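Side-chain contacts in purine nucleoside phosphorylase (Anopheles gambiae, PDB 2P4S), which catalyses the phosphorolysis of inosine, guanosine and their 2'-deoxy forms to free purine bases and pentose 1-phosphates in purine salvage: residues P162-Q167 against R186-I191; C193-A198 against K365-E370; K218-L223 against N249-K254; R243-A248 against A313-M318. One frame throughout, in Å; residues are numbered along the deposited sequence.

Contact 1 (P162-Q167 against R186-I191); sequences PVMCMQ and RVMHLI
Met164 and Met166 of strand 162-167 meet Met188 and Ile191 of helix 186-191. The helix runs nearly antiparallel to the strand, at 165°, with the segment axes 10.7 Å apart. Met164 and Met188 face each other, and the side chains that meet are all apolar.

Two contacts are made by sulfur. Met164 CG stands anti to the backbone N (chi1 -167°), and the chain runs straight out toward the helix as far as SD. SD lies 3.6 Å from Met188 CG. It also lies 3.9 Å from Ile191 CD1, so the sulfur touches both helix residues.

The other contacts are between carbons. A bend at chi3 (-35°) turns the Met164 methyl toward Ile191. There Met164 CE is 3.3 Å from Ile191 CG2, tighter than a normal van der Waals contact, so the methyl position should be read with care. Met188 stays extended beyond CG and crosses the gap in the other direction. Its CE comes 4.1 Å from Met166 CG, a looser contact.

The chain runs from strand 161-167 through helix 178-191 to strand 195-204. Both strands are parallel to strand 112-116, which lies between them, so the unit is a beta-alpha-beta crossover. Ile115 of the middle strand touches both Met166 and Met188.

All four side chains are buried. Their chemistry implies that thioether and methyl packing joins helix to sheet here. Such contacts depend on shape rather than on polar direction.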
# COMPACT_ATOMS: atom_id res chain seq x y z
N PRO A 162 27.41 14.07 -24.41
CA PRO A 162 26.57 12.93 -24.79
C PRO A 162 25.64 12.49 -23.64
O PRO A 162 26.10 12.17 -22.50
CB PRO A 162 27.58 11.82 -25.14
CG PRO A 162 28.84 12.23 -24.50
CD PRO A 162 28.84 13.72 -24.40
N VAL A 163 24.35 12.47 -23.97
CA VAL A 163 23.29 12.00 -23.07
C VAL A 163 22.43 10.92 -23.78
O VAL A 163 22.48 10.76 -25.01
CB VAL A 163 22.39 13.19 -22.50
CG1 VAL A 163 23.23 14.27 -21.82
CG2 VAL A 163 21.56 13.84 -23.60
N MET A 164 21.70 10.17 -22.97
CA MET A 164 20.70 9.20 -23.39
C MET A 164 19.39 9.70 -22.75
O MET A 164 19.27 9.78 -21.53
CB MET A 164 21.06 7.87 -22.77
CG MET A 164 20.32 6.73 -23.33
SD MET A 164 20.83 5.29 -22.41
CE MET A 164 22.48 5.62 -22.08
N CYS A 165 18.41 10.00 -23.57
CA CYS A 165 17.25 10.68 -23.13
C CYS A 165 15.93 9.91 -23.42
O CYS A 165 15.61 9.58 -24.58
CB CYS A 165 17.31 12.05 -23.77
SG CYS A 165 16.04 13.07 -23.22
N MET A 166 15.21 9.54 -22.35
CA MET A 166 13.86 9.00 -22.46
C MET A 166 12.87 10.11 -22.70
O MET A 166 12.48 10.83 -21.77
CB MET A 166 13.45 8.21 -21.24
CG MET A 166 13.91 6.78 -21.27
SD MET A 166 13.43 5.94 -19.75
CE MET A 166 11.68 5.57 -19.99
N GLN A 167 12.48 10.27 -23.94
CA GLN A 167 11.47 11.24 -24.28
C GLN A 167 10.09 10.61 -24.10
O GLN A 167 9.53 9.99 -25.03
CB GLN A 167 11.65 11.73 -25.71
CG GLN A 167 10.78 12.93 -26.01
CD GLN A 167 10.91 13.37 -27.47
OE1 GLN A 167 11.35 12.59 -28.31
NE2 GLN A 167 10.52 14.60 -27.75
N ARG A 186 18.02 0.21 -15.80
CA ARG A 186 19.03 -0.91 -15.83
C ARG A 186 19.77 -0.93 -17.17
O ARG A 186 20.97 -1.11 -17.20
CB ARG A 186 18.40 -2.25 -15.63
CG ARG A 186 17.47 -2.42 -14.45
CD ARG A 186 18.24 -2.78 -13.30
NE ARG A 186 17.61 -3.76 -12.43
CZ ARG A 186 17.84 -3.82 -11.12
NH1 ARG A 186 18.68 -2.92 -10.51
NH2 ARG A 186 17.24 -4.75 -10.40
N VAL A 187 19.04 -0.67 -18.25
CA VAL A 187 19.62 -0.51 -19.58
C VAL A 187 20.62 0.68 -19.65
O VAL A 187 21.73 0.51 -20.14
CB VAL A 187 18.51 -0.37 -20.68
CG1 VAL A 187 19.14 -0.15 -22.01
CG2 VAL A 187 17.64 -1.63 -20.72
N MET A 188 20.23 1.87 -19.19
CA MET A 188 21.15 3.01 -19.07
C MET A 188 22.47 2.62 -18.36
O MET A 188 23.55 2.92 -18.85
CB MET A 188 20.49 4.19 -18.35
CG MET A 188 19.38 4.92 -19.11
SD MET A 188 18.47 6.06 -17.99
CE MET A 188 17.50 6.94 -19.20
N HIS A 189 22.39 1.93 -17.24
CA HIS A 189 23.55 1.46 -16.51
C HIS A 189 24.41 0.51 -17.39
O HIS A 189 25.64 0.70 -17.53
CB HIS A 189 23.07 0.75 -15.25
CG HIS A 189 24.11 -0.08 -14.55
ND1 HIS A 189 25.21 0.47 -13.93
CD2 HIS A 189 24.16 -1.41 -14.31
CE1 HIS A 189 25.93 -0.50 -13.38
NE2 HIS A 189 25.30 -1.65 -13.59
N LEU A 190 23.78 -0.50 -17.97
CA LEU A 190 24.48 -1.47 -18.80
C LEU A 190 25.20 -0.81 -19.98
O LEU A 190 26.28 -1.21 -20.35
CB LEU A 190 23.53 -2.55 -19.28
CG LEU A 190 23.03 -3.53 -18.23
CD1 LEU A 190 22.08 -4.54 -18.90
CD2 LEU A 190 24.20 -4.22 -17.48
N ILE A 191 24.59 0.23 -20.54
CA ILE A 191 25.21 1.09 -21.54
C ILE A 191 26.38 1.95 -21.02
O ILE A 191 27.16 2.45 -21.82
CB ILE A 191 24.12 1.97 -22.18
CG1 ILE A 191 23.26 1.11 -23.14
CG2 ILE A 191 24.67 3.29 -22.81
CD1 ILE A 191 22.00 1.79 -23.60

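Contact 2 (C193-A198 against K365-E370); sequences CTHLIA and KHIHYE
This is a helix-on-sheet contact built around a CH-pi interaction. Ile367 of the C-terminal helix 353-370 packs on His195, at the start of strand 195-204. The two side chains lie alongside each other, running opposite ways. With chi1 at -68°, CG2 of Ile367 stands anti to the backbone N, which places this methyl over the middle of the imidazole face. It is 3.7 Å from the centroid of the His195 ring and only 3° off the ring normal. All five ring atoms are therefore similarly distant.

CG1, beside the backbone N, carries CD1 to the rim of the ring, with Ile367 CD1 3.8 Å from His195 CD2. Ile367 CD1 also lies 4.2 Å from CD1 of Ile197, two residues further along the strand.

His195 and Ile197 turn to this helix, while Leu196 between them turns to the other side of the sheet. There Leu196 packs on Val185 and Met188 of helix 178-191. The strand is thus covered by helices on both faces, consistent with the alpha/beta/alpha layering of the phosphorylase family.

The His195 ring is also held at its edge. Thr194 OG1 lies in the ring plane and hydrogen-bonds to His195 ND1 at 2.8 Å, which limits rotation of the ring. Thr194 OG1 also hydrogen-bonds to Lys111 O. Leu255 of helix 253-265 touches both His195 and Ile367, and Val112 touches both Ile197 and Ile367.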
# COMPACT_ATOMS: atom_id res chain seq x y z
N CYS A 193 25.84 4.64 -18.43
CA CYS A 193 25.42 5.82 -17.64
C CYS A 193 25.79 5.67 -16.17
O CYS A 193 25.47 4.63 -15.54
CB CYS A 193 23.92 6.10 -17.78
SG CYS A 193 23.39 6.47 -19.45
N THR A 194 26.46 6.70 -15.63
CA THR A 194 26.84 6.74 -14.21
C THR A 194 25.83 7.60 -13.44
O THR A 194 25.71 7.51 -12.23
CB THR A 194 28.30 7.36 -13.99
OG1 THR A 194 28.36 8.61 -14.65
CG2 THR A 194 29.44 6.46 -14.52
N HIS A 195 25.12 8.44 -14.17
CA HIS A 195 24.19 9.39 -13.57
C HIS A 195 22.81 9.19 -14.15
O HIS A 195 22.70 8.93 -15.36
CB HIS A 195 24.63 10.84 -13.78
CG HIS A 195 25.83 11.21 -12.94
ND1 HIS A 195 27.04 10.55 -13.06
CD2 HIS A 195 25.98 12.10 -11.94
CE1 HIS A 195 27.90 11.06 -12.19
NE2 HIS A 195 27.28 12.00 -11.49
N LEU A 196 21.80 9.27 -13.27
CA LEU A 196 20.40 9.48 -13.68
C LEU A 196 19.86 10.86 -13.30
O LEU A 196 19.90 11.24 -12.13
CB LEU A 196 19.50 8.37 -13.12
CG LEU A 196 18.01 8.47 -13.52
CD1 LEU A 196 17.77 8.22 -15.06
CD2 LEU A 196 17.14 7.55 -12.60
N ILE A 197 19.40 11.62 -14.29
CA ILE A 197 18.52 12.75 -14.08
C ILE A 197 17.02 12.37 -14.34
O ILE A 197 16.61 12.15 -15.50
CB ILE A 197 18.91 13.98 -14.92
CG1 ILE A 197 20.37 14.38 -14.62
CG2 ILE A 197 17.94 15.15 -14.65
CD1 ILE A 197 20.90 15.45 -15.56
N ALA A 198 16.22 12.30 -13.27
CA ALA A 198 14.78 11.98 -13.42
C ALA A 198 13.98 13.26 -13.25
O ALA A 198 14.16 13.99 -12.25
CB ALA A 198 14.36 10.92 -12.43
N LYS A 365 26.44 19.64 -17.81
CA LYS A 365 27.76 20.26 -17.96
C LYS A 365 28.58 20.18 -16.67
O LYS A 365 29.76 19.87 -16.71
CB LYS A 365 27.60 21.69 -18.46
CG LYS A 365 28.87 22.59 -18.36
CD LYS A 365 28.44 24.08 -18.47
CE LYS A 365 29.62 24.97 -18.94
NZ LYS A 365 30.53 25.32 -17.81
N HIS A 366 27.94 20.38 -15.52
CA HIS A 366 28.62 20.20 -14.25
C HIS A 366 29.09 18.73 -13.98
O HIS A 366 30.24 18.47 -13.55
CB HIS A 366 27.73 20.73 -13.11
CG HIS A 366 28.38 20.65 -11.76
ND1 HIS A 366 29.35 21.55 -11.35
CD2 HIS A 366 28.24 19.76 -10.75
CE1 HIS A 366 29.75 21.23 -10.13
NE2 HIS A 366 29.10 20.14 -9.75
N ILE A 367 28.19 17.77 -14.22
CA ILE A 367 28.51 16.35 -14.10
C ILE A 367 29.72 16.01 -15.00
O ILE A 367 30.63 15.28 -14.61
CB ILE A 367 27.30 15.47 -14.49
CG1 ILE A 367 26.17 15.64 -13.45
CG2 ILE A 367 27.74 14.02 -14.73
CD1 ILE A 367 24.79 15.13 -13.88
N HIS A 368 29.72 16.56 -16.21
CA HIS A 368 30.75 16.27 -17.19
C HIS A 368 32.14 16.83 -16.80
O HIS A 368 33.10 16.08 -16.81
CB HIS A 368 30.32 16.79 -18.56
CG HIS A 368 31.31 16.51 -19.64
ND1 HIS A 368 31.53 15.24 -20.15
CD2 HIS A 368 32.16 17.33 -20.30
CE1 HIS A 368 32.46 15.30 -21.08
NE2 HIS A 368 32.85 16.56 -21.20
N TYR A 369 32.21 18.13 -16.51
CA TYR A 369 33.40 18.78 -15.93
C TYR A 369 33.95 18.09 -14.67
O TYR A 369 35.12 17.75 -14.63
CB TYR A 369 33.10 20.24 -15.62
CG TYR A 369 34.26 21.10 -15.08
CD1 TYR A 369 35.27 21.61 -15.95
CD2 TYR A 369 34.30 21.47 -13.72
CE1 TYR A 369 36.32 22.43 -15.47
CE2 TYR A 369 35.36 22.30 -13.22
CZ TYR A 369 36.36 22.78 -14.10
OH TYR A 369 37.39 23.59 -13.60
N GLU A 370 33.12 17.87 -13.64
CA GLU A 370 33.55 17.21 -12.39
C GLU A 370 34.13 15.81 -12.59
O GLU A 370 34.96 15.38 -11.81
CB GLU A 370 32.42 17.13 -11.37
CG GLU A 370 32.04 18.46 -10.78
CD GLU A 370 33.11 19.06 -9.87
OE1 GLU A 370 33.65 20.15 -10.20
OE2 GLU A 370 33.40 18.45 -8.83

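Contact 3 (K218-L223 against N249-K254); sequences KDHINL and NTYDPK
Lys218 and Tyr251 bring the two backbones closest, with their CA atoms 5.7 Å apart. Strand 214-221 here passes the turn that leads into helix 253-265. Two waters bridge the chains. Water 1 donates to Lys218 O and accepts from Tyr251 N at 3.0 Å. Water 2 donates to Lys218 O at 3.1 Å and also to Tyr251 O.

The Tyr251 ring lies alongside the strand, with its CD2 3.7 Å from Asp219 CA. Its hydroxyl ends at His220. There Tyr251 OH and His220 ND1 form a hydrogen bond of 2.5 Å that is nearly straight, at 171°. Each partner is at the edge of the other ring, close to its plane. The rings stand almost perpendicular, at 87°. His220 holds CG between its backbone N and carbonyl carbon (chi1 68°), which carries the ring toward Tyr251, and the turn about chi2 then presents ND1.

Asp219 starts away from this turn, and its OD2 hydrogen-bonds to Tyr334 OH and Ala289 N of the second subunit. His220 O accepts from Thr287 OG1 of that subunit.

The chemistry implies that a buried hydroxyl and ring nitrogen pair, and the near-straight bond probably restrains both rings, right behind a trimer interface.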
# COMPACT_ATOMS: atom_id res chain seq x y z
N LYS A 218 14.76 16.49 -2.74
CA LYS A 218 15.76 16.28 -1.74
C LYS A 218 15.56 14.87 -1.16
O LYS A 218 16.51 14.25 -0.69
CB LYS A 218 15.62 17.36 -0.66
CG LYS A 218 16.60 17.18 0.50
CD LYS A 218 16.47 18.30 1.57
CE LYS A 218 17.73 18.30 2.47
NZ LYS A 218 17.52 19.40 3.55
N ASP A 219 14.31 14.39 -1.17
CA ASP A 219 13.98 13.12 -0.59
C ASP A 219 12.62 12.68 -1.09
O ASP A 219 11.91 13.47 -1.70
CB ASP A 219 13.98 13.21 0.95
CG ASP A 219 14.36 11.89 1.61
OD1 ASP A 219 14.47 10.85 0.89
OD2 ASP A 219 14.53 11.87 2.84
N HIS A 220 12.28 11.43 -0.86
CA HIS A 220 10.94 10.96 -1.18
C HIS A 220 10.37 10.09 -0.04
O HIS A 220 11.09 9.66 0.87
CB HIS A 220 10.92 10.23 -2.56
CG HIS A 220 11.65 8.92 -2.57
ND1 HIS A 220 12.58 8.59 -3.54
CD2 HIS A 220 11.61 7.88 -1.71
CE1 HIS A 220 13.05 7.38 -3.28
NE2 HIS A 220 12.48 6.93 -2.18
N ILE A 221 9.07 9.83 -0.10
CA ILE A 221 8.41 8.90 0.79
C ILE A 221 7.81 7.90 -0.18
O ILE A 221 6.95 8.28 -1.00
CB ILE A 221 7.29 9.57 1.67
CG1 ILE A 221 7.91 10.49 2.74
CG2 ILE A 221 6.47 8.46 2.38
CD1 ILE A 221 6.95 11.54 3.42
N ASN A 222 8.28 6.65 -0.10
CA ASN A 222 7.85 5.62 -0.99
C ASN A 222 6.69 4.83 -0.36
O ASN A 222 6.93 3.79 0.22
CB ASN A 222 9.00 4.66 -1.39
CG ASN A 222 8.55 3.71 -2.49
OD1 ASN A 222 7.42 3.85 -3.00
ND2 ASN A 222 9.38 2.74 -2.85
N LEU A 223 5.47 5.34 -0.46
CA LEU A 223 4.27 4.69 0.07
C LEU A 223 3.95 3.34 -0.61
O LEU A 223 3.49 2.40 0.05
CB LEU A 223 3.08 5.64 -0.08
CG LEU A 223 3.08 6.96 0.72
CD1 LEU A 223 1.79 7.75 0.44
CD2 LEU A 223 3.23 6.62 2.22
N ASN A 249 21.59 10.15 1.02
CA ASN A 249 22.12 10.91 -0.12
C ASN A 249 21.76 10.32 -1.48
O ASN A 249 22.49 10.50 -2.44
CB ASN A 249 23.64 11.10 0.00
CG ASN A 249 24.05 11.63 1.38
OD1 ASN A 249 23.38 12.50 1.96
ND2 ASN A 249 25.11 11.06 1.92
N THR A 250 20.62 9.65 -1.57
CA THR A 250 20.09 9.15 -2.85
C THR A 250 19.95 10.27 -3.84
O THR A 250 20.37 10.14 -5.00
CB THR A 250 18.72 8.47 -2.65
OG1 THR A 250 18.93 7.24 -1.96
CG2 THR A 250 17.99 8.21 -3.96
N TYR A 251 19.34 11.37 -3.40
CA TYR A 251 19.24 12.57 -4.24
C TYR A 251 20.48 13.42 -3.94
O TYR A 251 20.61 13.98 -2.85
CB TYR A 251 17.92 13.31 -3.98
CG TYR A 251 16.73 12.49 -4.37
CD1 TYR A 251 16.32 12.39 -5.70
CD2 TYR A 251 16.03 11.75 -3.41
CE1 TYR A 251 15.24 11.58 -6.06
CE2 TYR A 251 14.95 10.95 -3.75
CZ TYR A 251 14.56 10.87 -5.08
OH TYR A 251 13.46 10.08 -5.39
N ASP A 252 21.40 13.48 -4.90
CA ASP A 252 22.78 13.88 -4.59
C ASP A 252 22.88 15.31 -4.03
O ASP A 252 22.50 16.26 -4.71
CB ASP A 252 23.68 13.67 -5.80
CG ASP A 252 25.16 13.86 -5.45
OD1 ASP A 252 25.75 12.93 -4.82
OD2 ASP A 252 25.69 14.94 -5.79
N PRO A 253 23.33 15.47 -2.77
CA PRO A 253 23.40 16.82 -2.17
C PRO A 253 24.21 17.85 -2.97
O PRO A 253 23.77 18.99 -3.13
CB PRO A 253 24.02 16.55 -0.78
CG PRO A 253 23.58 15.17 -0.47
CD PRO A 253 23.72 14.43 -1.80
N LYS A 254 25.35 17.43 -3.52
CA LYS A 254 26.19 18.31 -4.31
C LYS A 254 25.56 18.75 -5.60
O LYS A 254 25.73 19.90 -5.99
CB LYS A 254 27.52 17.65 -4.62
CG LYS A 254 28.54 17.62 -3.51
CD LYS A 254 29.65 16.68 -3.97
CE LYS A 254 30.95 16.93 -3.24
NZ LYS A 254 32.07 16.14 -3.94
O HOH W 1 18.35 11.82 -0.56
O HOH W 2 19.44 15.09 -0.98

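Contact 4 (R243-A248 against A313-M318); sequences RFFGMA and ARHCGM. With DIH (7-[[(3R,4R)-3-(hydroxymethyl)-4-oxidanyl-pyrrolidin-1-ium-1-yl]methyl]-3,5-dihydropyrrolo[3,2-d]pyrimidin-4-one), chain H.
Arg314, near the end of helix 307-315, meets the loop 243-248 at its base and, through a water, at its tip. Its CB packs 3.9 Å from Phe245 CE1. Its CG touches Thr250. Bends at chi2 (-49°) and chi3 (-77°) then curl the chain back, so that one guanidinium nitrogen faces its own helix end and another faces the loop. Arg314 NH1 donates to Met318 O at 2.7 Å, reaching it from above the carbonyl plane. Arg314 NH2 donates to water 3 at 2.6 Å. This water donates in turn to Gly246 O and Ala248 O.

Beside it, Phe245 CE2 lies 3.6 Å from His315 CD2. His315 CA sits over the Phe245 ring face in a CH-pi contact. The polar partners of the His315 ring are Arg186 and Pro242 O.

On the far side of the loop, Phe244 lays its ring face under DIH, whose C5' is 3.4 Å above the ring plane. The hydrogen bonds of this DIH include four to the second subunit, so Phe244 lines a pocket at the subunit interface.

Helix 307-315 ends in a Schellman motif at Gly317. It is wedged between this loop, helix 178-191 and strands 195-204 and 319-329.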
# COMPACT_ATOMS: atom_id res chain seq x y z
N ARG A 243 21.60 -7.14 -2.24
CA ARG A 243 20.26 -7.47 -1.78
C ARG A 243 19.63 -6.26 -1.07
O ARG A 243 18.45 -5.92 -1.34
CB ARG A 243 20.25 -8.66 -0.81
CG ARG A 243 18.89 -9.36 -0.71
CD ARG A 243 17.84 -8.58 -1.45
NE ARG A 243 16.89 -9.49 -1.99
CZ ARG A 243 16.05 -9.24 -2.97
NH1 ARG A 243 15.98 -8.07 -3.59
NH2 ARG A 243 15.26 -10.23 -3.32
N PHE A 244 20.42 -5.63 -0.18
CA PHE A 244 19.98 -4.53 0.66
C PHE A 244 20.90 -3.36 0.49
O PHE A 244 22.08 -3.54 0.19
CB PHE A 244 20.03 -4.93 2.15
CG PHE A 244 19.33 -6.17 2.44
CD1 PHE A 244 17.92 -6.22 2.38
CD2 PHE A 244 20.06 -7.33 2.77
CE1 PHE A 244 17.24 -7.39 2.63
CE2 PHE A 244 19.39 -8.53 3.05
CZ PHE A 244 17.97 -8.56 2.98
N PHE A 245 20.37 -2.16 0.69
CA PHE A 245 21.22 -0.95 0.65
C PHE A 245 20.48 0.21 1.32
O PHE A 245 19.23 0.17 1.46
CB PHE A 245 21.64 -0.59 -0.78
CG PHE A 245 20.46 -0.31 -1.71
CD1 PHE A 245 20.05 1.01 -1.94
CD2 PHE A 245 19.79 -1.36 -2.34
CE1 PHE A 245 18.94 1.26 -2.76
CE2 PHE A 245 18.69 -1.12 -3.19
CZ PHE A 245 18.26 0.18 -3.39
N GLY A 246 21.25 1.23 1.70
CA GLY A 246 20.72 2.39 2.42
C GLY A 246 20.38 3.51 1.46
O GLY A 246 20.97 3.61 0.36
N MET A 247 19.47 4.39 1.87
CA MET A 247 18.98 5.48 0.97
C MET A 247 19.64 6.85 1.19
O MET A 247 19.32 7.81 0.49
CB MET A 247 17.45 5.57 1.07
CG MET A 247 16.73 4.31 0.53
SD MET A 247 17.05 4.08 -1.23
CE MET A 247 16.20 5.48 -1.95
N ALA A 248 20.57 6.95 2.14
CA ALA A 248 21.19 8.23 2.46
C ALA A 248 21.86 8.86 1.24
O ALA A 248 22.61 8.18 0.53
CB ALA A 248 22.19 8.10 3.60
N ALA A 313 18.10 2.98 -9.93
CA ALA A 313 19.37 3.66 -10.19
C ALA A 313 20.35 3.49 -9.03
O ALA A 313 21.51 3.17 -9.23
CB ALA A 313 19.14 5.12 -10.45
N ARG A 314 19.86 3.68 -7.81
CA ARG A 314 20.68 3.60 -6.60
C ARG A 314 21.16 2.19 -6.43
O ARG A 314 22.29 1.97 -6.07
CB ARG A 314 19.87 4.04 -5.35
CG ARG A 314 19.60 5.53 -5.34
CD ARG A 314 20.91 6.33 -5.60
NE ARG A 314 21.73 6.35 -4.40
CZ ARG A 314 23.05 6.50 -4.36
NH1 ARG A 314 23.75 6.61 -5.50
NH2 ARG A 314 23.67 6.50 -3.16
N HIS A 315 20.29 1.23 -6.70
CA HIS A 315 20.63 -0.19 -6.65
C HIS A 315 21.87 -0.54 -7.48
O HIS A 315 22.72 -1.25 -6.99
CB HIS A 315 19.44 -1.08 -7.05
CG HIS A 315 19.71 -2.56 -6.89
ND1 HIS A 315 19.71 -3.44 -7.94
CD2 HIS A 315 20.03 -3.29 -5.79
CE1 HIS A 315 20.00 -4.65 -7.51
NE2 HIS A 315 20.19 -4.59 -6.20
N CYS A 316 21.90 -0.07 -8.72
CA CYS A 316 23.01 -0.12 -9.68
C CYS A 316 24.26 0.68 -9.33
O CYS A 316 25.20 0.64 -10.10
CB CYS A 316 22.60 0.63 -10.97
SG CYS A 316 21.43 -0.07 -11.88
N GLY A 317 24.20 1.52 -8.29
CA GLY A 317 25.31 2.40 -7.89
C GLY A 317 25.35 3.71 -8.66
O GLY A 317 26.38 4.38 -8.67
N MET A 318 24.27 4.08 -9.35
CA MET A 318 24.23 5.37 -10.11
C MET A 318 24.04 6.60 -9.20
O MET A 318 23.40 6.49 -8.14
CB MET A 318 23.14 5.37 -11.18
CG MET A 318 23.40 4.33 -12.27
SD MET A 318 21.96 4.11 -13.36
CE MET A 318 21.91 5.46 -14.54
O5' DIH H . 19.45 -6.33 6.80
C5' DIH H . 18.28 -6.59 6.02
C4' DIH H . 17.34 -7.49 6.82
C6' DIH H . 17.21 -7.05 8.29
C3' DIH H . 15.93 -7.49 6.22
O3' DIH H . 15.37 -8.81 6.28
C2' DIH H . 15.12 -6.63 7.20
N1' DIH H . 15.75 -6.98 8.50
C10 DIH H . 15.29 -6.09 9.56
C9 DIH H . 15.88 -4.70 9.66
C8 DIH H . 17.00 -4.33 10.41
N7 DIH H . 17.23 -2.99 10.29
C5 DIH H . 16.25 -2.48 9.51
C6 DIH H . 15.91 -1.11 9.03
O6 DIH H . 16.63 -0.12 9.35
N1 DIH H . 14.84 -1.00 8.24
C2 DIH H . 14.08 -2.06 7.86
N3 DIH H . 14.31 -3.31 8.27
C4 DIH H . 15.40 -3.52 9.11
O HOH W 3 22.12 5.78 -1.24

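In the fold
Contacts 1 and 2 adjoin in the chain, and Met188 O and Cys193 N, 2.9 Å apart, probably hydrogen-bond. Contact 1 also meets contact 4, through a probable hydrogen bond of 2.8 Å between Arg186 NH1 and His315 ND1. Contacts 3 and 4 have centres about 12 Å apart and alternating segments, and both touch the second subunit. Met318 of contact 4 packs on the strand of contact 2. The phosphate site of this chain lies nearby: the side chain of Met166 is about 4 Å from that of Phe170, and those of Ile197 and Tyr251 are about 9 Å from Arg169 and Ser305 respectively. Contact 4 instead touches, through Phe244, a DIH hydrogen-bonded to the second subunit.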